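Local coordinates for D-aminopeptidase (Burkholderia sp. LK4, PDB 5TZB), which probably removes N-terminal residues, beta-amino acids among them, from short peptides, as a beta-aminopeptidase of the Ntn hydrolase type in peptidase family S58, at residues V329-D332 and H333-A336; A74-A77 and H78-P81. One frame throughout, in Å; residues are numbered along the deposited sequence.

Contact 1 of 2, residues V329-D332 and H333-A336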
loop_
_atom_site.group_PDB
_atom_site.type_symbol
_atom_site.label_atom_id
_atom_site.label_comp_id
_atom_site.label_asym_id
_atom_site.label_seq_id
_atom_site.Cartn_x
_atom_site.Cartn_y
_atom_site.Cartn_z
ATOM N N VAL C 329 10.029 -20.374 0.576
ATOM C CA VAL C 329 11.401 -20.197 1.018
ATOM C C VAL C 329 11.301 -19.698 2.450
ATOM O O VAL C 329 10.520 -18.794 2.734
ATOM C CB VAL C 329 12.184 -19.184 0.115
ATOM C CG1 VAL C 329 13.551 -18.814 0.723
ATOM C CG2 VAL C 329 12.366 -19.745 -1.305
ATOM N N ASN C 330 12.032 -20.317 3.367
ATOM C CA ASN C 330 12.051 -19.844 4.746
ATOM C C ASN C 330 12.785 -18.516 4.842
ATOM O O ASN C 330 13.747 -18.281 4.091
ATOM C CB ASN C 330 12.678 -20.905 5.666
ATOM C CG ASN C 330 11.731 -22.090 5.885
ATOM O OD1 ASN C 330 10.534 -21.891 6.074
ATOM N ND2 ASN C 330 12.242 -23.311 5.771
ATOM N N ASN C 331 12.336 -17.649 5.756
ATOM C CA ASN C 331 12.840 -16.279 5.787
ATOM C C ASN C 331 14.319 -16.205 6.127
ATOM O O ASN C 331 14.989 -15.222 5.769
ATOM C CB ASN C 331 12.019 -15.422 6.755
ATOM C CG ASN C 331 10.628 -15.071 6.201
ATOM O OD1 ASN C 331 10.425 -15.013 4.987
ATOM N ND2 ASN C 331 9.672 -14.853 7.091
ATOM N N ASP C 332 14.856 -17.245 6.766
ATOM C CA ASP C 332 16.290 -17.254 7.022
ATOM C C ASP C 332 17.080 -17.673 5.785
ATOM O O ASP C 332 18.309 -17.768 5.840
ATOM C CB ASP C 332 16.658 -18.148 8.215
ATOM C CG ASP C 332 16.211 -19.605 8.053
ATOM O OD1 ASP C 332 15.761 -20.029 6.962
ATOM O OD2 ASP C 332 16.340 -20.337 9.054
ATOM N N HIS C 333 16.383 -17.921 4.679
ATOM C CA HIS C 333 17.049 -18.182 3.395
ATOM C C HIS C 333 16.745 -17.079 2.382
ATOM O O HIS C 333 17.304 -17.071 1.274
ATOM C CB HIS C 333 16.635 -19.536 2.796
ATOM C CG HIS C 333 17.349 -20.708 3.397
ATOM N ND1 HIS C 333 17.098 -21.159 4.676
ATOM C CD2 HIS C 333 18.338 -21.494 2.907
ATOM C CE1 HIS C 333 17.878 -22.193 4.935
ATOM N NE2 HIS C 333 18.647 -22.411 3.883
ATOM N N ILE C 334 15.897 -16.125 2.753
ATOM C CA ILE C 334 15.475 -15.158 1.745
ATOM C C ILE C 334 16.476 -14.001 1.559
ATOM O O ILE C 334 16.507 -13.401 0.484
ATOM C CB ILE C 334 14.057 -14.571 2.060
ATOM C CG1 ILE C 334 13.402 -14.003 0.792
ATOM C CG2 ILE C 334 14.118 -13.535 3.152
ATOM C CD1 ILE C 334 11.848 -13.864 0.862
ATOM N N SER C 335 17.301 -13.693 2.563
ATOM C CA SER C 335 18.278 -12.603 2.411
ATOM C C SER C 335 19.268 -12.828 1.267
ATOM O O SER C 335 19.608 -11.886 0.557
ATOM C CB SER C 335 19.079 -12.368 3.700
ATOM O OG SER C 335 18.249 -11.898 4.742
ATOM N N ALA C 336 19.720 -14.063 1.079
ATOM C CA ALA C 336 20.641 -14.353 -0.039
ATOM C C ALA C 336 19.941 -14.103 -1.390
ATOM O O ALA C 336 20.597 -13.819 -2.396
ATOM C CB ALA C 336 21.165 -15.791 0.048
HETATM O O HOH W 1 17.573 -14.486 5.386
HETATM O O HOH W 2 19.875 -15.842 3.482
#

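Contact 2 of 2, residues A74-A77 and H78-P81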
loop_
_atom_site.group_PDB
_atom_site.type_symbol
_atom_site.label_atom_id
_atom_site.label_comp_id
_atom_site.label_asym_id
_atom_site.label_seq_id
_atom_site.Cartn_x
_atom_site.Cartn_y
_atom_site.Cartn_z
ATOM N N ALA C 74 8.494 -22.227 -19.972
ATOM C CA ALA C 74 8.913 -22.878 -21.207
ATOM C C ALA C 74 7.744 -22.930 -22.183
ATOM O O ALA C 74 7.938 -22.855 -23.398
ATOM C CB ALA C 74 9.452 -24.293 -20.928
ATOM N N GLY C 75 6.536 -23.095 -21.647
ATOM C CA GLY C 75 5.327 -23.084 -22.451
ATOM C C GLY C 75 4.435 -21.890 -22.155
ATOM O O GLY C 75 4.897 -20.846 -21.679
ATOM N N ALA C 76 3.139 -22.060 -22.396
ATOM C CA ALA C 76 2.188 -20.973 -22.221
ATOM C C ALA C 76 2.029 -20.559 -20.752
ATOM O O ALA C 76 1.800 -21.388 -19.880
ATOM C CB ALA C 76 0.845 -21.367 -22.809
ATOM N N ALA C 77 2.151 -19.260 -20.495
ATOM C CA ALA C 77 2.039 -18.719 -19.142
ATOM C C ALA C 77 0.664 -18.986 -18.522
ATOM O O ALA C 77 0.555 -19.267 -17.320
ATOM C CB ALA C 77 2.329 -17.211 -19.159
ATOM N N HIS C 78 -0.382 -18.895 -19.343
ATOM C CA HIS C 78 -1.735 -19.114 -18.855
ATOM C C HIS C 78 -1.857 -20.482 -18.178
ATOM O O HIS C 78 -2.547 -20.617 -17.169
ATOM C CB HIS C 78 -2.774 -18.993 -19.985
ATOM C CG HIS C 78 -4.186 -19.216 -19.516
ATOM N ND1 HIS C 78 -4.938 -18.227 -18.911
ATOM C CD2 HIS C 78 -4.962 -20.328 -19.521
ATOM C CE1 HIS C 78 -6.121 -18.719 -18.577
ATOM N NE2 HIS C 78 -6.161 -19.991 -18.936
ATOM N N ASP C 79 -1.181 -21.491 -18.723
ATOM C CA ASP C 79 -1.348 -22.861 -18.216
ATOM C C ASP C 79 -0.494 -23.166 -17.008
ATOM O O ASP C 79 -0.749 -24.131 -16.289
ATOM C CB ASP C 79 -1.046 -23.885 -19.306
ATOM C CG ASP C 79 -2.035 -23.825 -20.434
ATOM O OD1 ASP C 79 -3.208 -23.479 -20.171
ATOM O OD2 ASP C 79 -1.643 -24.119 -21.581
ATOM N N SER C 80 0.511 -22.332 -16.773
ATOM C CA SER C 80 1.376 -22.511 -15.626
ATOM C C SER C 80 1.693 -21.176 -14.957
ATOM O O SER C 80 2.784 -20.634 -15.127
ATOM C CB SER C 80 2.669 -23.214 -16.037
ATOM O OG SER C 80 3.416 -23.583 -14.883
ATOM N N PRO C 81 0.739 -20.658 -14.174
ATOM C CA PRO C 81 0.896 -19.367 -13.504
ATOM C C PRO C 81 2.122 -19.305 -12.606
ATOM O O PRO C 81 2.509 -20.322 -12.036
ATOM C CB PRO C 81 -0.386 -19.260 -12.657
ATOM C CG PRO C 81 -1.365 -20.130 -13.348
ATOM C CD PRO C 81 -0.563 -21.277 -13.864
#

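Contact 1 of 2, residues V329-D332 and H333-A336
The side chains of Asp332 and His333 run alongside each other in a common direction, joined by a hydrogen bond from ND1 of His333 to OD1 of Asp332 (2.9 Å). OD1 sits at the ring edge, close to the ring plane; the carboxylate is turned 68° from the ring, and the N-H meets OD1 from above the carboxylate plane. A chi1 of 58° places CG of Asp332 between its backbone N and carbonyl carbon, swinging the carboxylate back beside the following residue. The Val329 side chain runs roughly perpendicular to that of His333, with CG1 of Val329 3.8 Å from CB of His333.

The backbone beneath starts a helix. His333 N binds Asn330 O at 2.7 Å, while Ile334 N reaches Asn331 O only weakly (3.3 Å) and CG2 of Ile334 presses on that same oxygen at 3.2 Å. Asn331 O also accepts from a water (2.7 Å) that in turn takes the N-H of Ser335 (2.9 Å), joining the two in place of a direct bond.

Val329 ends strand 323-329, which pairs antiparallel with a strand of the second subunit. Gly320 N of that subunit bonds OD2 of Asp332. The turn then leads into helix 331-355, with Asn331 and Ile334 packed on Gln274 and Arg277 of helix 272-289.

Contact 2 of 2, residues A74-A77 and H78-P81
The carbonyl oxygen of Ala76 receives two backbone N-H groups: Asp79 N at 3.2 Å and, weakly, Ser80 N at 3.5 Å. Ser80 N is itself shared, since it also donates to Ala77 O at 3.1 Å. Two successive beta turns result, Ala76 to Asp79 and Ala77 to Ser80, the first of 3-10-like type III geometry, the second near type I. They lie in the loop between strands 63-71 and 82-88 and bend the chain shortly before the second strand begins.

Side chains touch across the turn sparingly. With chi1 at -66°, Asp79 keeps CG beside its own backbone N, and the carboxylate folds back until OD2 comes to 3.9 Å from CB of Ala76. CB of Asp79 also rests 3.8 Å from Ala76 O. His78 goes the other way: CG anti to the backbone N (chi1 180°) carries the imidazole off the turn to meet the ring of Tyr139. Arg137, two residues before Tyr139, forms a salt bridge with OD1 of Asp79; Arg73, just ahead of the bend, bonds the carbonyl oxygens of Ser80 and Pro81.

Pro81 N lies 3.4 Å from Ala77 O but has no hydrogen to give, so no further turn bond can form there, and Ser80 is already extended. The turn is thus held by bent backbone bonds and by Arg73 at its exit, and the negative charge of Asp79 is paired with the positive charge of Arg137.

From the N terminus, contact 2 comes first: residues 74-81 form the bend in the loop that carries the chain from strand 63-71, in the five-stranded mixed sheet, to strand 82-88 of the other mixed sheet. Contact 1 follows far along the sequence, at residues 329-336, where strand 323-329 gives way to helix 331-355. Each is a local turn in one continuous stretch, so they run in series and neither nests in nor crosses the other. The centres of contact 1 and contact 2 lie about 26 Å apart, and the two do not touch. Contact 2 bends a connection within one chain, whereas contact 1 sits where neighbouring subunits meet.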